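Local coordinates for ornithine carbamoyltransferase (PDB 3GRF), which probably interconverts citrulline with ornithine and carbamoyl phosphate, within the arginine degradation pathway of the parasite Giardia, at residues 50-55 / 106-111; 127-132 / 171-176; 9-14 / 113-118; 133-138 / 175-180; 99-104 / 121-126. All coordinates share one frame; numbering follows the deposited sequence.

Contact 1: 50-55 / 106-111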
# COMPACT_ATOMS: atom_id res chain seq x y z
N PHE A 50 -9.30 -4.19 -5.19
CA PHE A 50 -8.71 -4.79 -6.40
C PHE A 50 -8.74 -3.81 -7.55
O PHE A 50 -9.70 -3.08 -7.73
CB PHE A 50 -9.47 -6.06 -6.81
CG PHE A 50 -9.40 -7.19 -5.78
CD1 PHE A 50 -10.44 -7.40 -4.90
CD2 PHE A 50 -8.29 -8.00 -5.68
CE1 PHE A 50 -10.38 -8.46 -3.96
CE2 PHE A 50 -8.23 -9.07 -4.73
CZ PHE A 50 -9.29 -9.27 -3.87
N PHE A 51 -7.66 -3.75 -8.31
CA PHE A 51 -7.66 -2.95 -9.50
C PHE A 51 -7.02 -3.79 -10.57
O PHE A 51 -5.89 -4.24 -10.40
CB PHE A 51 -6.85 -1.67 -9.27
CG PHE A 51 -7.55 -0.65 -8.41
CD1 PHE A 51 -8.30 0.36 -8.97
CD2 PHE A 51 -7.44 -0.71 -7.03
CE1 PHE A 51 -8.95 1.28 -8.16
CE2 PHE A 51 -8.05 0.24 -6.20
CZ PHE A 51 -8.84 1.20 -6.77
N ALA A 52 -7.73 -4.01 -11.69
CA ALA A 52 -7.21 -4.72 -12.83
C ALA A 52 -6.50 -3.73 -13.74
O ALA A 52 -5.77 -4.10 -14.65
CB ALA A 52 -8.34 -5.43 -13.56
N LYS A 53 -6.73 -2.48 -13.47
CA LYS A 53 -6.11 -1.37 -14.18
C LYS A 53 -6.24 -0.13 -13.28
O LYS A 53 -7.29 0.12 -12.68
CB LYS A 53 -6.76 -1.20 -15.57
CG LYS A 53 -6.99 0.23 -16.00
CD LYS A 53 -7.29 0.35 -17.48
CE LYS A 53 -7.44 1.80 -17.90
NZ LYS A 53 -6.78 2.73 -16.94
N PRO A 54 -5.11 0.65 -13.21
CA PRO A 54 -5.05 1.85 -12.36
C PRO A 54 -6.08 2.92 -12.74
O PRO A 54 -6.39 3.14 -13.91
CB PRO A 54 -3.65 2.44 -12.61
CG PRO A 54 -2.80 1.31 -13.05
CD PRO A 54 -3.73 0.12 -13.18
N SER A 55 -6.60 3.57 -11.68
CA SER A 55 -7.31 4.81 -11.86
C SER A 55 -6.88 5.60 -10.67
O SER A 55 -7.21 5.25 -9.53
CB SER A 55 -8.84 4.62 -11.80
OG SER A 55 -9.53 5.86 -11.57
N ALA A 106 -13.78 -3.44 -6.29
CA ALA A 106 -12.99 -4.08 -7.33
C ALA A 106 -13.26 -3.37 -8.63
O ALA A 106 -14.40 -2.98 -8.91
CB ALA A 106 -13.34 -5.56 -7.47
N ARG A 107 -12.21 -3.18 -9.39
CA ARG A 107 -12.25 -2.54 -10.69
C ARG A 107 -11.85 -3.61 -11.67
O ARG A 107 -10.65 -3.80 -11.90
CB ARG A 107 -11.31 -1.34 -10.73
CG ARG A 107 -11.69 -0.26 -11.76
CD ARG A 107 -11.29 -0.70 -13.17
NE ARG A 107 -11.21 0.42 -14.12
CZ ARG A 107 -10.75 1.65 -13.84
NH1 ARG A 107 -10.31 1.94 -12.62
NH2 ARG A 107 -10.75 2.57 -14.79
N LEU A 108 -12.81 -4.33 -12.24
CA LEU A 108 -12.50 -5.47 -13.11
C LEU A 108 -13.08 -5.23 -14.51
O LEU A 108 -14.05 -4.47 -14.67
CB LEU A 108 -13.02 -6.79 -12.47
CG LEU A 108 -12.64 -7.04 -10.99
CD1 LEU A 108 -13.57 -8.03 -10.28
CD2 LEU A 108 -11.17 -7.44 -10.82
N ALA A 109 -12.46 -5.85 -15.51
CA ALA A 109 -12.86 -5.66 -16.91
C ALA A 109 -14.39 -5.73 -17.11
O ALA A 109 -15.02 -4.71 -17.43
CB ALA A 109 -12.14 -6.64 -17.82
N THR A 110 -14.98 -6.92 -16.89
CA THR A 110 -16.39 -7.17 -17.22
C THR A 110 -17.29 -7.26 -16.00
O THR A 110 -16.84 -7.59 -14.90
CB THR A 110 -16.57 -8.48 -18.00
OG1 THR A 110 -16.10 -9.57 -17.19
CG2 THR A 110 -15.84 -8.42 -19.36
N LYS A 111 -18.58 -6.99 -16.21
CA LYS A 111 -19.59 -7.15 -15.16
C LYS A 111 -19.67 -8.57 -14.63
O LYS A 111 -20.17 -8.79 -13.52
CB LYS A 111 -20.97 -6.63 -15.60
CG LYS A 111 -21.48 -7.14 -16.91
CD LYS A 111 -22.84 -6.54 -17.20
CE LYS A 111 -23.16 -6.59 -18.68
NZ LYS A 111 -22.85 -7.94 -19.26

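Contact 2: 127-132 / 171-176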
# COMPACT_ATOMS: atom_id res chain seq x y z
N ASN A 127 -18.66 -2.20 -7.13
CA ASN A 127 -18.06 -2.10 -8.44
C ASN A 127 -17.41 -0.71 -8.55
O ASN A 127 -18.08 0.32 -8.49
CB ASN A 127 -19.18 -2.32 -9.48
CG ASN A 127 -18.79 -1.89 -10.87
OD1 ASN A 127 -17.63 -1.93 -11.24
ND2 ASN A 127 -19.78 -1.52 -11.66
N ALA A 128 -16.08 -0.69 -8.69
CA ALA A 128 -15.30 0.55 -8.77
C ALA A 128 -15.08 0.93 -10.23
O ALA A 128 -14.31 1.83 -10.54
CB ALA A 128 -13.95 0.36 -8.04
N LEU A 129 -15.72 0.18 -11.13
CA LEU A 129 -15.94 0.55 -12.53
C LEU A 129 -15.88 -0.74 -13.32
O LEU A 129 -14.94 -1.51 -13.17
CB LEU A 129 -14.91 1.56 -13.07
CG LEU A 129 -14.96 1.91 -14.58
CD1 LEU A 129 -16.33 2.38 -15.05
CD2 LEU A 129 -13.93 2.98 -14.92
N ASP A 130 -16.90 -0.99 -14.14
CA ASP A 130 -16.86 -2.10 -15.10
C ASP A 130 -17.62 -1.66 -16.32
O ASP A 130 -17.99 -0.49 -16.40
CB ASP A 130 -17.39 -3.41 -14.49
CG ASP A 130 -18.89 -3.40 -14.17
OD1 ASP A 130 -19.58 -2.36 -14.28
OD2 ASP A 130 -19.38 -4.47 -13.79
N ASP A 131 -17.90 -2.58 -17.25
CA ASP A 131 -18.62 -2.24 -18.49
C ASP A 131 -20.12 -2.01 -18.35
O ASP A 131 -20.81 -1.84 -19.36
CB ASP A 131 -18.30 -3.23 -19.61
CG ASP A 131 -18.69 -4.67 -19.28
OD1 ASP A 131 -18.43 -5.51 -20.17
OD2 ASP A 131 -19.24 -4.94 -18.17
N PHE A 132 -20.62 -1.99 -17.12
CA PHE A 132 -22.08 -1.88 -16.88
C PHE A 132 -22.47 -0.75 -15.90
O PHE A 132 -23.60 -0.24 -15.97
CB PHE A 132 -22.64 -3.23 -16.42
CG PHE A 132 -24.13 -3.39 -16.63
CD1 PHE A 132 -24.69 -3.20 -17.88
CD2 PHE A 132 -24.96 -3.78 -15.56
CE1 PHE A 132 -26.07 -3.36 -18.07
CE2 PHE A 132 -26.33 -3.95 -15.74
CZ PHE A 132 -26.88 -3.75 -17.01
N MET A 171 -23.46 4.21 -25.38
CA MET A 171 -23.44 2.81 -25.06
C MET A 171 -22.26 2.70 -24.13
O MET A 171 -21.14 2.42 -24.55
CB MET A 171 -23.25 1.98 -26.33
CG MET A 171 -23.55 0.53 -26.09
SD MET A 171 -23.20 -0.59 -27.45
CE MET A 171 -24.45 -0.19 -28.63
N ASN A 172 -22.48 3.01 -22.86
CA ASN A 172 -21.41 3.40 -22.03
C ASN A 172 -21.82 3.17 -20.60
O ASN A 172 -22.88 3.63 -20.18
CB ASN A 172 -21.10 4.88 -22.33
CG ASN A 172 -20.09 5.51 -21.41
OD1 ASN A 172 -19.78 5.03 -20.32
ND2 ASN A 172 -19.66 6.69 -21.80
N ASN A 173 -21.02 2.51 -19.84
CA ASN A 173 -21.32 2.18 -18.45
C ASN A 173 -21.58 3.40 -17.57
O ASN A 173 -22.36 3.33 -16.61
CB ASN A 173 -20.19 1.32 -17.89
CG ASN A 173 -18.93 2.11 -17.61
OD1 ASN A 173 -18.29 2.62 -18.51
ND2 ASN A 173 -18.58 2.21 -16.33
N VAL A 174 -20.91 4.51 -17.90
CA VAL A 174 -21.09 5.78 -17.18
C VAL A 174 -22.46 6.37 -17.50
O VAL A 174 -23.17 6.80 -16.61
CB VAL A 174 -19.85 6.76 -17.39
CG1 VAL A 174 -20.24 8.24 -17.24
CG2 VAL A 174 -18.70 6.42 -16.39
N THR A 175 -22.85 6.38 -18.79
CA THR A 175 -24.17 6.83 -19.24
C THR A 175 -25.28 5.97 -18.64
O THR A 175 -26.23 6.52 -18.11
CB THR A 175 -24.28 6.79 -20.77
OG1 THR A 175 -23.07 7.31 -21.33
CG2 THR A 175 -25.47 7.59 -21.28
N TYR A 176 -25.12 4.64 -18.68
CA TYR A 176 -26.02 3.70 -17.99
C TYR A 176 -26.26 4.08 -16.56
O TYR A 176 -27.40 4.18 -16.12
CB TYR A 176 -25.47 2.27 -18.02
CG TYR A 176 -25.34 1.71 -19.44
CD1 TYR A 176 -24.73 0.49 -19.65
CD2 TYR A 176 -25.81 2.44 -20.55
CE1 TYR A 176 -24.58 -0.03 -20.96
CE2 TYR A 176 -25.68 1.91 -21.89
CZ TYR A 176 -25.08 0.69 -22.06
OH TYR A 176 -24.94 0.18 -23.36

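Contact 3: 9-14 / 113-118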
# COMPACT_ATOMS: atom_id res chain seq x y z
N HIS A 9 -24.65 -5.63 -1.98
CA HIS A 9 -23.59 -5.21 -2.86
C HIS A 9 -23.96 -3.86 -3.48
O HIS A 9 -25.00 -3.29 -3.15
CB HIS A 9 -23.39 -6.25 -3.97
CG HIS A 9 -22.80 -7.56 -3.39
ND1 HIS A 9 -21.53 -7.61 -2.86
CD2 HIS A 9 -23.31 -8.81 -3.26
CE1 HIS A 9 -21.27 -8.83 -2.44
NE2 HIS A 9 -22.33 -9.58 -2.67
N LEU A 10 -23.13 -3.36 -4.39
CA LEU A 10 -23.37 -2.12 -5.10
C LEU A 10 -22.68 -2.32 -6.42
O LEU A 10 -21.54 -1.90 -6.62
CB LEU A 10 -22.77 -0.89 -4.36
CG LEU A 10 -23.05 0.54 -4.87
CD1 LEU A 10 -24.49 0.94 -4.60
CD2 LEU A 10 -22.10 1.54 -4.22
N LEU A 11 -23.37 -2.97 -7.35
CA LEU A 11 -22.83 -3.27 -8.66
C LEU A 11 -23.26 -2.19 -9.67
O LEU A 11 -22.59 -1.99 -10.68
CB LEU A 11 -23.27 -4.66 -9.11
CG LEU A 11 -22.92 -5.95 -8.32
CD1 LEU A 11 -22.49 -7.03 -9.30
CD2 LEU A 11 -21.84 -5.81 -7.25
N THR A 12 -24.37 -1.51 -9.36
CA THR A 12 -24.85 -0.37 -10.12
C THR A 12 -25.52 0.52 -9.10
O THR A 12 -25.69 0.12 -7.94
CB THR A 12 -25.82 -0.78 -11.31
OG1 THR A 12 -27.08 -1.25 -10.84
CG2 THR A 12 -25.22 -1.88 -12.14
N ILE A 13 -25.89 1.73 -9.51
CA ILE A 13 -26.41 2.67 -8.51
C ILE A 13 -27.84 2.35 -8.11
O ILE A 13 -28.28 2.72 -7.01
CB ILE A 13 -26.20 4.16 -8.92
CG1 ILE A 13 -26.21 5.03 -7.67
CG2 ILE A 13 -27.26 4.62 -9.95
CD1 ILE A 13 -25.03 4.82 -6.75
N SER A 14 -28.56 1.64 -8.94
CA SER A 14 -29.91 1.14 -8.77
C SER A 14 -29.94 -0.08 -7.81
O SER A 14 -30.97 -0.75 -7.71
CB SER A 14 -30.52 0.80 -10.12
OG SER A 14 -29.89 -0.33 -10.69
N MET A 113 -17.00 -11.07 -14.10
CA MET A 113 -16.02 -11.20 -13.02
C MET A 113 -16.45 -10.49 -11.73
O MET A 113 -16.23 -11.00 -10.63
CB MET A 113 -14.69 -10.64 -13.49
CG MET A 113 -14.51 -10.76 -15.00
SD MET A 113 -13.13 -9.82 -15.67
CE MET A 113 -11.72 -10.64 -14.92
N MET A 114 -17.06 -9.33 -11.89
CA MET A 114 -17.56 -8.55 -10.77
C MET A 114 -18.72 -9.23 -10.07
O MET A 114 -18.79 -9.27 -8.83
CB MET A 114 -17.97 -7.15 -11.25
CG MET A 114 -18.37 -6.20 -10.13
SD MET A 114 -16.93 -5.76 -9.15
CE MET A 114 -17.50 -6.09 -7.49
N ARG A 115 -19.65 -9.75 -10.88
CA ARG A 115 -20.81 -10.51 -10.41
C ARG A 115 -20.46 -11.85 -9.80
O ARG A 115 -21.08 -12.26 -8.83
CB ARG A 115 -21.76 -10.81 -11.57
CG ARG A 115 -22.88 -9.80 -11.72
CD ARG A 115 -23.21 -9.68 -13.20
NE ARG A 115 -24.11 -8.56 -13.50
CZ ARG A 115 -24.64 -8.34 -14.70
NH1 ARG A 115 -24.37 -9.14 -15.72
NH2 ARG A 115 -25.46 -7.29 -14.88
N GLU A 116 -19.49 -12.53 -10.42
CA GLU A 116 -18.93 -13.79 -9.93
C GLU A 116 -18.34 -13.59 -8.53
O GLU A 116 -18.72 -14.28 -7.57
CB GLU A 116 -17.93 -14.29 -11.00
CG GLU A 116 -16.92 -15.43 -10.70
CD GLU A 116 -17.51 -16.71 -10.16
OE1 GLU A 116 -16.99 -17.79 -10.50
OE2 GLU A 116 -18.47 -16.65 -9.35
N MET A 117 -17.47 -12.58 -8.39
CA MET A 117 -16.85 -12.28 -7.10
C MET A 117 -17.89 -11.96 -6.04
O MET A 117 -17.91 -12.57 -4.97
CB MET A 117 -15.90 -11.09 -7.22
CG MET A 117 -15.15 -10.81 -5.94
SD MET A 117 -14.31 -9.20 -5.99
CE MET A 117 -12.91 -9.67 -6.99
N ALA A 118 -18.74 -10.99 -6.34
CA ALA A 118 -19.85 -10.65 -5.46
C ALA A 118 -20.71 -11.88 -5.11
O ALA A 118 -21.13 -12.04 -3.96
CB ALA A 118 -20.70 -9.52 -6.09

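Contact 4: 133-138 / 175-180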
# COMPACT_ATOMS: atom_id res chain seq x y z
N GLY A 133 -21.57 -0.36 -15.00
CA GLY A 133 -21.80 0.80 -14.12
C GLY A 133 -20.58 1.49 -13.50
O GLY A 133 -19.45 1.12 -13.78
N HIS A 134 -20.83 2.48 -12.64
CA HIS A 134 -19.78 3.20 -11.91
C HIS A 134 -20.41 3.99 -10.77
O HIS A 134 -20.39 5.22 -10.80
CB HIS A 134 -18.99 4.14 -12.84
CG HIS A 134 -17.67 4.58 -12.27
ND1 HIS A 134 -16.83 5.49 -12.89
CD2 HIS A 134 -17.07 4.25 -11.10
CE1 HIS A 134 -15.77 5.69 -12.14
NE2 HIS A 134 -15.89 4.95 -11.05
N PRO A 135 -20.95 3.28 -9.76
CA PRO A 135 -21.80 3.84 -8.72
C PRO A 135 -21.08 4.77 -7.77
O PRO A 135 -21.72 5.65 -7.19
CB PRO A 135 -22.35 2.60 -7.99
CG PRO A 135 -21.38 1.46 -8.33
CD PRO A 135 -20.75 1.82 -9.63
N LEU A 136 -19.77 4.57 -7.60
CA LEU A 136 -18.93 5.49 -6.80
C LEU A 136 -18.86 6.87 -7.42
O LEU A 136 -18.88 7.90 -6.74
CB LEU A 136 -17.51 4.92 -6.64
CG LEU A 136 -17.34 3.68 -5.76
CD1 LEU A 136 -15.90 3.09 -5.94
CD2 LEU A 136 -17.61 4.03 -4.35
N GLN A 137 -18.77 6.89 -8.75
CA GLN A 137 -18.85 8.11 -9.53
C GLN A 137 -20.26 8.67 -9.41
O GLN A 137 -20.43 9.87 -9.38
CB GLN A 137 -18.56 7.79 -11.03
CG GLN A 137 -18.37 9.04 -11.98
CD GLN A 137 -17.17 9.91 -11.60
OE1 GLN A 137 -16.07 9.46 -11.63
NE2 GLN A 137 -17.42 11.14 -11.16
N MET A 138 -21.28 7.80 -9.37
CA MET A 138 -22.66 8.32 -9.38
C MET A 138 -22.92 9.08 -8.11
O MET A 138 -23.38 10.20 -8.17
CB MET A 138 -23.75 7.23 -9.60
CG MET A 138 -23.71 6.59 -10.97
SD MET A 138 -23.78 7.74 -12.39
CE MET A 138 -22.06 8.07 -12.65
N THR A 175 -22.85 6.38 -18.79
CA THR A 175 -24.17 6.83 -19.24
C THR A 175 -25.28 5.97 -18.64
O THR A 175 -26.23 6.52 -18.11
CB THR A 175 -24.28 6.79 -20.77
OG1 THR A 175 -23.07 7.31 -21.33
CG2 THR A 175 -25.47 7.59 -21.28
N TYR A 176 -25.12 4.64 -18.68
CA TYR A 176 -26.02 3.70 -17.99
C TYR A 176 -26.26 4.08 -16.56
O TYR A 176 -27.40 4.18 -16.12
CB TYR A 176 -25.47 2.27 -18.02
CG TYR A 176 -25.34 1.71 -19.44
CD1 TYR A 176 -24.73 0.49 -19.65
CD2 TYR A 176 -25.81 2.44 -20.55
CE1 TYR A 176 -24.58 -0.03 -20.96
CE2 TYR A 176 -25.68 1.91 -21.89
CZ TYR A 176 -25.08 0.69 -22.06
OH TYR A 176 -24.94 0.18 -23.36
N ASP A 177 -25.19 4.29 -15.82
CA ASP A 177 -25.38 4.56 -14.39
C ASP A 177 -25.93 5.97 -14.12
O ASP A 177 -26.62 6.18 -13.12
CB ASP A 177 -24.06 4.26 -13.63
CG ASP A 177 -24.23 3.26 -12.49
OD1 ASP A 177 -25.30 2.66 -12.29
OD2 ASP A 177 -23.25 3.07 -11.76
N LEU A 178 -25.66 6.98 -15.01
CA LEU A 178 -26.23 8.36 -14.88
C LEU A 178 -27.75 8.27 -15.13
O LEU A 178 -28.52 8.87 -14.38
CB LEU A 178 -25.59 9.32 -15.91
CG LEU A 178 -24.67 10.48 -15.46
CD1 LEU A 178 -24.46 10.48 -13.94
CD2 LEU A 178 -23.31 10.39 -16.17
N MET A 179 -28.15 7.54 -16.17
CA MET A 179 -29.56 7.34 -16.45
C MET A 179 -30.26 6.73 -15.24
O MET A 179 -31.35 7.20 -14.85
CB MET A 179 -29.74 6.41 -17.65
CG MET A 179 -29.25 7.02 -19.00
SD MET A 179 -29.02 5.72 -20.25
CE MET A 179 -30.69 5.11 -20.45
N ARG A 180 -29.66 5.70 -14.64
CA ARG A 180 -30.20 5.10 -13.40
C ARG A 180 -30.29 6.10 -12.23
O ARG A 180 -31.27 6.08 -11.48
CB ARG A 180 -29.41 3.86 -12.95
CG ARG A 180 -29.46 2.61 -13.89
CD ARG A 180 -28.37 1.60 -13.49
NE ARG A 180 -28.05 0.61 -14.57
CZ ARG A 180 -26.82 0.30 -15.00
NH1 ARG A 180 -25.76 0.91 -14.49
NH2 ARG A 180 -26.64 -0.60 -15.96

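Contact 5: 99-104 / 121-126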
# COMPACT_ATOMS: atom_id res chain seq x y z
N ARG A 99 -13.77 -13.51 5.20
CA ARG A 99 -13.53 -13.86 6.60
C ARG A 99 -12.33 -13.10 7.16
O ARG A 99 -11.83 -13.46 8.22
CB ARG A 99 -13.25 -15.35 6.67
CG ARG A 99 -14.44 -16.22 6.43
CD ARG A 99 -13.91 -17.63 6.22
NE ARG A 99 -14.95 -18.68 6.22
CZ ARG A 99 -15.84 -18.86 5.24
NH1 ARG A 99 -15.86 -18.06 4.18
NH2 ARG A 99 -16.70 -19.85 5.31
N MET A 100 -11.82 -12.11 6.40
CA MET A 100 -10.68 -11.27 6.84
C MET A 100 -11.00 -9.78 6.80
O MET A 100 -10.88 -9.11 7.83
CB MET A 100 -9.39 -11.55 6.05
CG MET A 100 -8.68 -12.90 6.38
SD MET A 100 -7.21 -13.13 5.35
CE MET A 100 -6.94 -14.87 5.46
N VAL A 101 -11.44 -9.29 5.62
CA VAL A 101 -11.72 -7.87 5.41
C VAL A 101 -13.20 -7.57 5.71
O VAL A 101 -14.02 -8.48 5.89
CB VAL A 101 -11.26 -7.41 4.01
CG1 VAL A 101 -9.78 -7.74 3.84
CG2 VAL A 101 -12.12 -8.09 2.89
N ASP A 102 -13.50 -6.28 5.86
CA ASP A 102 -14.83 -5.81 6.19
C ASP A 102 -15.61 -5.38 4.95
O ASP A 102 -16.85 -5.33 4.93
CB ASP A 102 -14.71 -4.65 7.17
CG ASP A 102 -14.01 -5.05 8.41
OD1 ASP A 102 -12.80 -4.75 8.53
OD2 ASP A 102 -14.63 -5.73 9.23
N ILE A 103 -14.88 -5.05 3.90
CA ILE A 103 -15.53 -4.53 2.70
C ILE A 103 -14.58 -4.64 1.55
O ILE A 103 -13.39 -4.75 1.78
CB ILE A 103 -16.00 -3.04 2.86
CG1 ILE A 103 -16.74 -2.55 1.62
CG2 ILE A 103 -14.87 -2.07 3.22
CD1 ILE A 103 -17.61 -1.40 1.91
N CYS A 104 -15.11 -4.62 0.32
CA CYS A 104 -14.29 -4.86 -0.88
C CYS A 104 -14.78 -3.98 -2.02
O CYS A 104 -15.97 -3.85 -2.24
CB CYS A 104 -14.38 -6.34 -1.29
SG CYS A 104 -13.68 -6.79 -2.94
N ALA A 121 -19.00 -13.70 -2.30
CA ALA A 121 -18.53 -12.83 -1.25
C ALA A 121 -19.61 -12.67 -0.19
O ALA A 121 -20.80 -12.63 -0.47
CB ALA A 121 -18.11 -11.49 -1.82
N SER A 122 -19.16 -12.61 1.05
CA SER A 122 -20.03 -12.46 2.21
C SER A 122 -19.74 -11.14 2.98
O SER A 122 -20.24 -10.96 4.09
CB SER A 122 -19.81 -13.66 3.13
OG SER A 122 -20.71 -13.61 4.24
N VAL A 123 -18.95 -10.24 2.40
CA VAL A 123 -18.83 -8.84 2.85
C VAL A 123 -19.35 -8.00 1.69
O VAL A 123 -19.39 -8.47 0.57
CB VAL A 123 -17.34 -8.45 3.21
CG1 VAL A 123 -16.84 -9.23 4.42
CG2 VAL A 123 -16.41 -8.70 2.04
N PRO A 124 -19.80 -6.75 1.93
CA PRO A 124 -20.20 -5.94 0.76
C PRO A 124 -19.16 -5.77 -0.38
O PRO A 124 -18.02 -5.39 -0.13
CB PRO A 124 -20.55 -4.58 1.37
CG PRO A 124 -20.76 -4.81 2.81
CD PRO A 124 -20.02 -6.07 3.22
N CYS A 125 -19.55 -6.00 -1.63
CA CYS A 125 -18.67 -5.68 -2.77
C CYS A 125 -19.25 -4.54 -3.66
O CYS A 125 -20.46 -4.43 -3.92
CB CYS A 125 -18.31 -6.91 -3.64
SG CYS A 125 -17.69 -8.35 -2.78
N ILE A 126 -18.36 -3.66 -4.08
CA ILE A 126 -18.71 -2.42 -4.72
C ILE A 126 -17.95 -2.43 -6.03
O ILE A 126 -16.78 -2.72 -6.03
CB ILE A 126 -18.31 -1.21 -3.87
CG1 ILE A 126 -19.16 -1.16 -2.60
CG2 ILE A 126 -18.49 0.09 -4.68
CD1 ILE A 126 -18.49 -0.44 -1.44

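Contact 1: 50-55 / 106-111
R107 lays its guanidinium against the turn formed by K53 and S55. S55 CB meets the group at its edge and in its plane, 3.2 Å from R107 NH1, whereas K53 O sits over one face, 3.5 Å from the same NH1. The bend at chi2 (-77°), which places R107 CD, brings that carbon to 4.1 Å from K53 O. K53 NZ and R107 NH2 are close for like charges, 4.5 Å, while K53 NZ donates to P54 O. Nearer the backbone, F51 CD1 packs 3.9 Å from R107 CB, and the two side chains cross at about a right angle. These are the ends of strands 46-51 and 103-107, paired in parallel: R107 N donates to F50 O at 3.0 Å, and A52 N to R107 O at 2.9 Å. F51 and R107 share one sheet face; F50 and A106 share the other, their CB atoms 4.0 Å apart. S55 opens an S-x-R-T-R sequence, which in related carbamoyltransferases helps bind carbamoyl phosphate. Its OG caps the following helix through T58 N. P54 in the turn touches Y76 of the second subunit, and F50 in the strand touches L56 of the third.

Contact 2: 127-132 / 171-176
N173, in the first turn of helix 173-185, presses its side chain into the backbone of D130, D131 and F132. The packing is close: N173 CB lies 3.4 Å from F132 N and equally near D131 C. N173 CG stands between its own backbone N and carbonyl carbon (chi1 74°), which directs it at the loop. N173 ND2 has its hydrogen bond with G133 O, though the exact amide position is doubtful, since ND2 is modelled too close to L129 CD1. The aromatic contact is looser. F132 and Y176 cross at about a right angle, with their CD1 atoms 4.1 Å apart, and F132 O lies at the edge of the Y176 ring, 3.9 Å from Y176 CD1. Side-chain hydrogen bonds fix each segment separately. N127 OD1 accepts from L129 N at 2.8 Å. D130 OD1 takes F132 N at 3.0 Å, from well above the carboxylate plane, and G133 N as well. On the helical side, N172 OD1 receives V174 N at 2.7 Å. The arrangement is thus two Asx turns in a loop of the carbamoyl-phosphate half, set against an asparagine N-capped helix of the ornithine-binding half.

Contact 3: 9-14 / 113-118
Helix 111-120, the connecting helix of the beta-alpha-beta unit made with strands 103-107 and 125-127, receives H9 and L11 of the N-terminal loop on the side that carries M114, R115 and A118. The clearest geometry is a CH-pi contact: A118 CB stands 3.7 Å from the centroid of the H9 ring, only 5° off the ring normal, and therefore almost exactly over the centre of one face. H9 CG is anti to its carbonyl carbon (chi1 -69°), which sets CG on the helix side. At the ring's polar rim, H9 NE2 lies 3.0 Å from A118 O. The other nitrogen, ND1, has a hydrogen bond with C125 N, so the ring spans from the helix to the adjoining strand.

L11 fills the neighbouring position with two separate branches. Its CD2 reaches A118 CB at 4.1 Å, while CD1 goes to R115 and M114. R115 directs its CB away from the loop, yet its CG still touches the leucine, the two side chains crossing obliquely. M114 and A118 are one helical turn apart, as the bond from A118 N to M114 O confirms. Backbone bonds from L10 to C125 and N127 run the loop beside strand 125-127. The shortest apolar approach is L11 CD1 to R115 CG, 3.7 Å, with L11 CD1 to M114 CG longer at 4.3 Å.

Contact 4: 133-138 / 175-180
A chi1 of -124°, well off a staggered value, sets D177 CG on the side of H134, while chi1 of M138 puts its CG beside the backbone N and next to D177. D177 OD2 then accepts H134 N at 2.6 Å in a nearly straight bond (163° at the hydrogen), met from above the carboxylate plane. The other oxygen, OD1, forms a salt bridge with R180 NH1 at 2.8 Å and also takes I13 N, so both oxygens of this buried acid are engaged. R180 in turn pairs through NE with E208. M138, bent at chi2 and chi3, lays CG 3.6 Å from D177 CB. Its SD is modelled 3.2 Å from L178 CD1, a short approach that is doubtful, since L178 chi1 and chi2 both lie off staggered values, chi2 being eclipsed (3°). H134 to Q137 form the H-P-x-Q sequence, which in relatives contributes to the carbamoyl phosphate site; H134 is the N-cap residue of helix 135-151. The contact joins that helix to helix 173-185. Beyond it, helix 303-322 packs on H134 and L136, helix 203-216 on Y176 and M179, and strand 164-167 on T175 and L178.

Contact 5: 99-104 / 121-126
Parallel strand pairing defines this contact, where the starts of strands 103-107 and 125-127 and the loops leading into them come together. C104 and C125 form the bridge, CA to CA 4.8 Å. C104 N donates to P124 O at 3.0 Å, with the donor nearly along the C=O axis (175°). Two residues beyond P124, I126 N donates to C104 O, also at 3.0 Å but tilted out of the carbonyl plane, so C104 bonds to the residues flanking C125, as parallel pairing requires. That same C104 O is met, more weakly, by the CA-H of C125.

On the face bearing the cysteines, C104 CB lies 4.1 Å from C125 SG. The two sulfurs take different rotations: C104 SG is anti to its backbone N (chi1 169°), C125 SG beside it (chi1 -51°). I103 and I126 meet through their CD1 atoms, 3.6 Å apart, and I103 also packs on L318, F321 and L322 of helix 303-322. In the loops, V123 CG1 comes 3.3 Å from V101 O, and P124 CD rests 3.7 Å from D102 O. D102 turns its OD1 to T46 N of the next strand. R99 makes a salt bridge with D305 of the third subunit, and V101 packs on V60 there. With helix 111-120 between the two strands, the whole is a beta-alpha-beta crossover, strand 125-127 being outermost within this chain's parallel sheet.

Contacts 1 and 5 lie on successive parts of one sheet, joined through strand 103-107 and the bond between A106 N and I126 O (3.1 Å). A106 O to A128 N (2.8 Å) passes from contact 1 to contact 2. Contact 3 sits beside this sheet, with H9 ND1 2.8 Å from C125 N, and extends to contact 4 through I13 N and D177 OD1 (3.0 Å). Contacts 2 and 4, centres 6 Å apart, share helix 173-185 and join the two halves of the subunit. Contacts 1 and 4 carry the two sequences probably lining the carbamoyl phosphate site; their centres are 16 Å apart. The nickel ion is about 12 Å from the side chains of F51 and V101.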